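Local coordinates for catabolite activation-like protein (Xanthomonas campestris pv. campestris, PDB 3IWZ) that acts as a dimeric, c-di-GMP-responsive global transcription regulator that activates or represses virulence genes, apparently losing DNA binding when c-di-GMP is bound, at residues 180-191 and 221-229. Residues are numbered along the deposited sequence; the frame is centred on the assembly and turned at random.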
loop_
_atom_site.group_PDB
_atom_site.type_symbol
_atom_site.label_atom_id
_atom_site.label_comp_id
_atom_site.label_asym_id
_atom_site.label_seq_id
_atom_site.Cartn_x
_atom_site.Cartn_y
_atom_site.Cartn_z
ATOM N N HIS D 180 27.547 -14.103 11.560
ATOM C CA HIS D 180 28.628 -14.886 10.954
ATOM C C HIS D 180 29.972 -14.191 11.216
ATOM O O HIS D 180 30.014 -12.973 11.405
ATOM C CB HIS D 180 28.361 -14.970 9.442
ATOM C CG HIS D 180 29.056 -16.100 8.747
ATOM N ND1 HIS D 180 30.412 -16.109 8.500
ATOM C CD2 HIS D 180 28.570 -17.247 8.216
ATOM C CE1 HIS D 180 30.730 -17.213 7.845
ATOM N NE2 HIS D 180 29.631 -17.919 7.660
ATOM N N PRO D 181 31.083 -14.955 11.249
ATOM C CA PRO D 181 32.415 -14.376 11.488
ATOM C C PRO D 181 32.792 -13.326 10.436
ATOM O O PRO D 181 33.606 -12.433 10.691
ATOM C CB PRO D 181 33.336 -15.593 11.427
ATOM C CG PRO D 181 32.469 -16.688 11.968
ATOM C CD PRO D 181 31.151 -16.429 11.264
ATOM N N GLN D 182 32.198 -13.451 9.251
ATOM C CA GLN D 182 32.455 -12.528 8.149
ATOM C C GLN D 182 31.528 -11.326 8.223
ATOM O O GLN D 182 31.946 -10.186 8.004
ATOM C CB GLN D 182 32.259 -13.239 6.808
ATOM C CG GLN D 182 33.338 -14.253 6.487
ATOM C CD GLN D 182 34.723 -13.642 6.550
ATOM O OE1 GLN D 182 34.941 -12.530 6.068
ATOM N NE2 GLN D 182 35.670 -14.371 7.139
ATOM N N GLY D 183 30.262 -11.598 8.527
ATOM C CA GLY D 183 29.273 -10.543 8.631
ATOM C C GLY D 183 27.975 -11.061 9.219
ATOM O O GLY D 183 27.812 -11.116 10.439
ATOM N N THR D 184 27.050 -11.434 8.340
ATOM C CA THR D 184 25.758 -11.964 8.742
ATOM C C THR D 184 25.333 -13.000 7.719
ATOM O O THR D 184 25.469 -12.784 6.513
ATOM C CB THR D 184 24.684 -10.859 8.803
ATOM O OG1 THR D 184 25.043 -9.895 9.799
ATOM C CG2 THR D 184 23.330 -11.451 9.159
ATOM N N GLN D 185 24.831 -14.131 8.210
ATOM C CA GLN D 185 24.370 -15.214 7.346
ATOM C C GLN D 185 22.866 -15.080 7.131
ATOM O O GLN D 185 22.068 -15.365 8.034
ATOM C CB GLN D 185 24.693 -16.579 7.971
ATOM C CG GLN D 185 24.043 -17.752 7.243
ATOM C CD GLN D 185 24.360 -17.757 5.760
ATOM O OE1 GLN D 185 25.420 -18.227 5.334
ATOM N NE2 GLN D 185 23.446 -17.212 4.964
ATOM N N LEU D 186 22.490 -14.643 5.930
ATOM C CA LEU D 186 21.087 -14.444 5.585
ATOM C C LEU D 186 20.622 -15.458 4.551
ATOM O O LEU D 186 21.023 -15.406 3.386
ATOM C CB LEU D 186 20.875 -13.027 5.042
ATOM C CG LEU D 186 21.421 -11.855 5.866
ATOM C CD1 LEU D 186 21.145 -10.548 5.137
ATOM C CD2 LEU D 186 20.776 -11.837 7.238
ATOM N N ARG D 187 19.761 -16.373 4.983
ATOM C CA ARG D 187 19.239 -17.407 4.101
ATOM C C ARG D 187 18.108 -16.907 3.210
ATOM O O ARG D 187 16.950 -16.858 3.630
ATOM C CB ARG D 187 18.755 -18.603 4.931
ATOM C CG ARG D 187 18.253 -19.776 4.107
ATOM C CD ARG D 187 18.153 -21.038 4.961
ATOM N NE ARG D 187 17.375 -20.823 6.181
ATOM C CZ ARG D 187 16.061 -20.617 6.212
ATOM N NH1 ARG D 187 15.357 -20.599 5.085
ATOM N NH2 ARG D 187 15.451 -20.426 7.373
ATOM N N VAL D 188 18.455 -16.536 1.980
ATOM C CA VAL D 188 17.476 -16.067 1.005
ATOM C C VAL D 188 17.798 -16.643 -0.372
ATOM O O VAL D 188 18.837 -16.337 -0.958
ATOM C CB VAL D 188 17.456 -14.519 0.900
ATOM C CG1 VAL D 188 16.473 -14.086 -0.177
ATOM C CG2 VAL D 188 17.052 -13.908 2.233
ATOM N N SER D 189 16.901 -17.483 -0.878
ATOM C CA SER D 189 17.072 -18.108 -2.182
ATOM C C SER D 189 17.104 -17.075 -3.306
ATOM O O SER D 189 16.523 -15.993 -3.191
ATOM C CB SER D 189 15.941 -19.113 -2.421
ATOM O OG SER D 189 14.698 -18.593 -1.979
ATOM N N ARG D 190 17.799 -17.415 -4.389
ATOM C CA ARG D 190 17.916 -16.529 -5.541
ATOM C C ARG D 190 16.528 -16.181 -6.070
ATOM O O ARG D 190 16.293 -15.078 -6.563
ATOM C CB ARG D 190 18.752 -17.204 -6.640
ATOM C CG ARG D 190 18.812 -16.423 -7.945
ATOM C CD ARG D 190 20.178 -16.534 -8.630
ATOM N NE ARG D 190 20.436 -17.836 -9.243
ATOM C CZ ARG D 190 21.515 -18.113 -9.973
ATOM N NH1 ARG D 190 22.437 -17.180 -10.179
ATOM N NH2 ARG D 190 21.672 -19.317 -10.509
ATOM N N GLN D 191 15.611 -17.139 -5.957
ATOM C CA GLN D 191 14.237 -16.956 -6.407
ATOM C C GLN D 191 13.549 -15.865 -5.590
ATOM O O GLN D 191 12.977 -14.935 -6.156
ATOM C CB GLN D 191 13.475 -18.281 -6.282
ATOM C CG GLN D 191 13.987 -19.358 -7.240
ATOM C CD GLN D 191 13.814 -20.769 -6.698
ATOM O OE1 GLN D 191 14.418 -21.136 -5.681
ATOM N NE2 GLN D 191 12.995 -21.571 -7.377
ATOM N N GLY D 221 25.409 -21.147 -2.280
ATOM C CA GLY D 221 24.301 -21.983 -2.720
ATOM C C GLY D 221 22.875 -21.563 -2.406
ATOM O O GLY D 221 22.139 -21.136 -3.300
ATOM N N LYS D 222 22.470 -21.704 -1.146
ATOM C CA LYS D 222 21.116 -21.345 -0.744
ATOM C C LYS D 222 21.126 -20.150 0.198
ATOM O O LYS D 222 20.117 -19.454 0.348
ATOM C CB LYS D 222 20.442 -22.533 -0.050
ATOM C CG LYS D 222 18.928 -22.436 0.019
ATOM C CD LYS D 222 18.344 -22.410 -1.387
ATOM C CE LYS D 222 16.847 -22.657 -1.387
ATOM N NZ LYS D 222 16.332 -22.877 -2.773
ATOM N N THR D 223 22.272 -19.916 0.830
ATOM C CA THR D 223 22.418 -18.817 1.772
ATOM C C THR D 223 23.348 -17.708 1.274
ATOM O O THR D 223 24.060 -17.875 0.284
ATOM C CB THR D 223 22.928 -19.343 3.135
ATOM O OG1 THR D 223 23.661 -20.561 2.937
ATOM C CG2 THR D 223 21.763 -19.604 4.075
ATOM N N VAL D 224 23.331 -16.573 1.971
ATOM C CA VAL D 224 24.160 -15.423 1.613
ATOM C C VAL D 224 24.848 -14.841 2.837
ATOM O O VAL D 224 24.189 -14.481 3.815
ATOM C CB VAL D 224 23.320 -14.304 0.976
ATOM C CG1 VAL D 224 24.188 -13.074 0.729
ATOM C CG2 VAL D 224 22.699 -14.793 -0.312
ATOM N N VAL D 225 26.172 -14.736 2.784
ATOM C CA VAL D 225 26.908 -14.182 3.909
ATOM C C VAL D 225 27.329 -12.760 3.563
ATOM O O VAL D 225 28.356 -12.544 2.930
ATOM C CB VAL D 225 28.162 -15.024 4.237
ATOM C CG1 VAL D 225 28.729 -14.593 5.580
ATOM C CG2 VAL D 225 27.814 -16.507 4.257
ATOM N N LEU D 226 26.516 -11.797 3.977
ATOM C CA LEU D 226 26.789 -10.387 3.711
ATOM C C LEU D 226 27.927 -9.901 4.585
ATOM O O LEU D 226 27.765 -9.773 5.797
ATOM C CB LEU D 226 25.551 -9.533 3.999
ATOM C CG LEU D 226 25.699 -8.021 3.776
ATOM C CD1 LEU D 226 25.599 -7.706 2.284
ATOM C CD2 LEU D 226 24.613 -7.276 4.538
ATOM N N TYR D 227 29.075 -9.629 3.975
ATOM C CA TYR D 227 30.227 -9.138 4.719
ATOM C C TYR D 227 29.870 -7.815 5.375
ATOM O O TYR D 227 29.108 -7.014 4.824
ATOM C CB TYR D 227 31.425 -8.931 3.789
ATOM C CG TYR D 227 31.887 -10.193 3.098
ATOM C CD1 TYR D 227 32.698 -10.134 1.964
ATOM C CD2 TYR D 227 31.501 -11.450 3.566
ATOM C CE1 TYR D 227 33.110 -11.297 1.308
ATOM C CE2 TYR D 227 31.906 -12.616 2.923
ATOM C CZ TYR D 227 32.709 -12.533 1.795
ATOM O OH TYR D 227 33.104 -13.686 1.157
ATOM N N GLY D 228 30.422 -7.590 6.559
ATOM C CA GLY D 228 30.154 -6.356 7.265
ATOM C C GLY D 228 29.005 -6.458 8.240
ATOM O O GLY D 228 29.126 -7.107 9.285
ATOM N N THR D 229 27.884 -5.826 7.891
ATOM C CA THR D 229 26.697 -5.813 8.746
ATOM C C THR D 229 25.838 -7.074 8.630
ATOM O O THR D 229 26.154 -7.939 7.777
ATOM C CB THR D 229 25.809 -4.576 8.444
ATOM O OG1 THR D 229 25.260 -4.684 7.124
ATOM C CG2 THR D 229 26.633 -3.290 8.537
#
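Thr184 and Leu226 form an antiparallel hydrogen-bonded pair. Thr184 N donates a hydrogen bond to Leu226 O (3.1 Å), and the return bond from Leu226 N to Thr184 O is weak. Leu186 and Val224 make the next such pair. Leu186 N reaches Val224 O at 2.7 Å and nearly straight, 163° at the hydrogen; Val224 N bonds Leu186 O from above its carbonyl plane. A weak fifth bond, Gly228 N to Gln182 O, continues the ladder. Gln185 and Val225, the non-hydrogen-bonded pair between, turn their backbone bonds outward, to Met178 and His218 respectively, in the flanking strands. Val225 CG1 sits over one face of the His180 ring, 3.6 Å from its centroid, a CH-pi contact. The ring is turned there with CG anti to the backbone N (chi1 -159°). At the ring edge, ND1 accepts Gln182 N in the ring plane (3.3 Å). Thr223 OG1 is hydrogen-bonded to Arg220 O, while its CG2 packs on Arg187 CB at 3.3 Å. On the other face, Leu186 and Leu226 touch helix 160-172. Ser189 holds the N-cap position of helix 190-197. The pairing joins the C-terminal wing hairpin to the strand leading into the predicted helix-turn-helix, as in the CRP-family winged-helix domain.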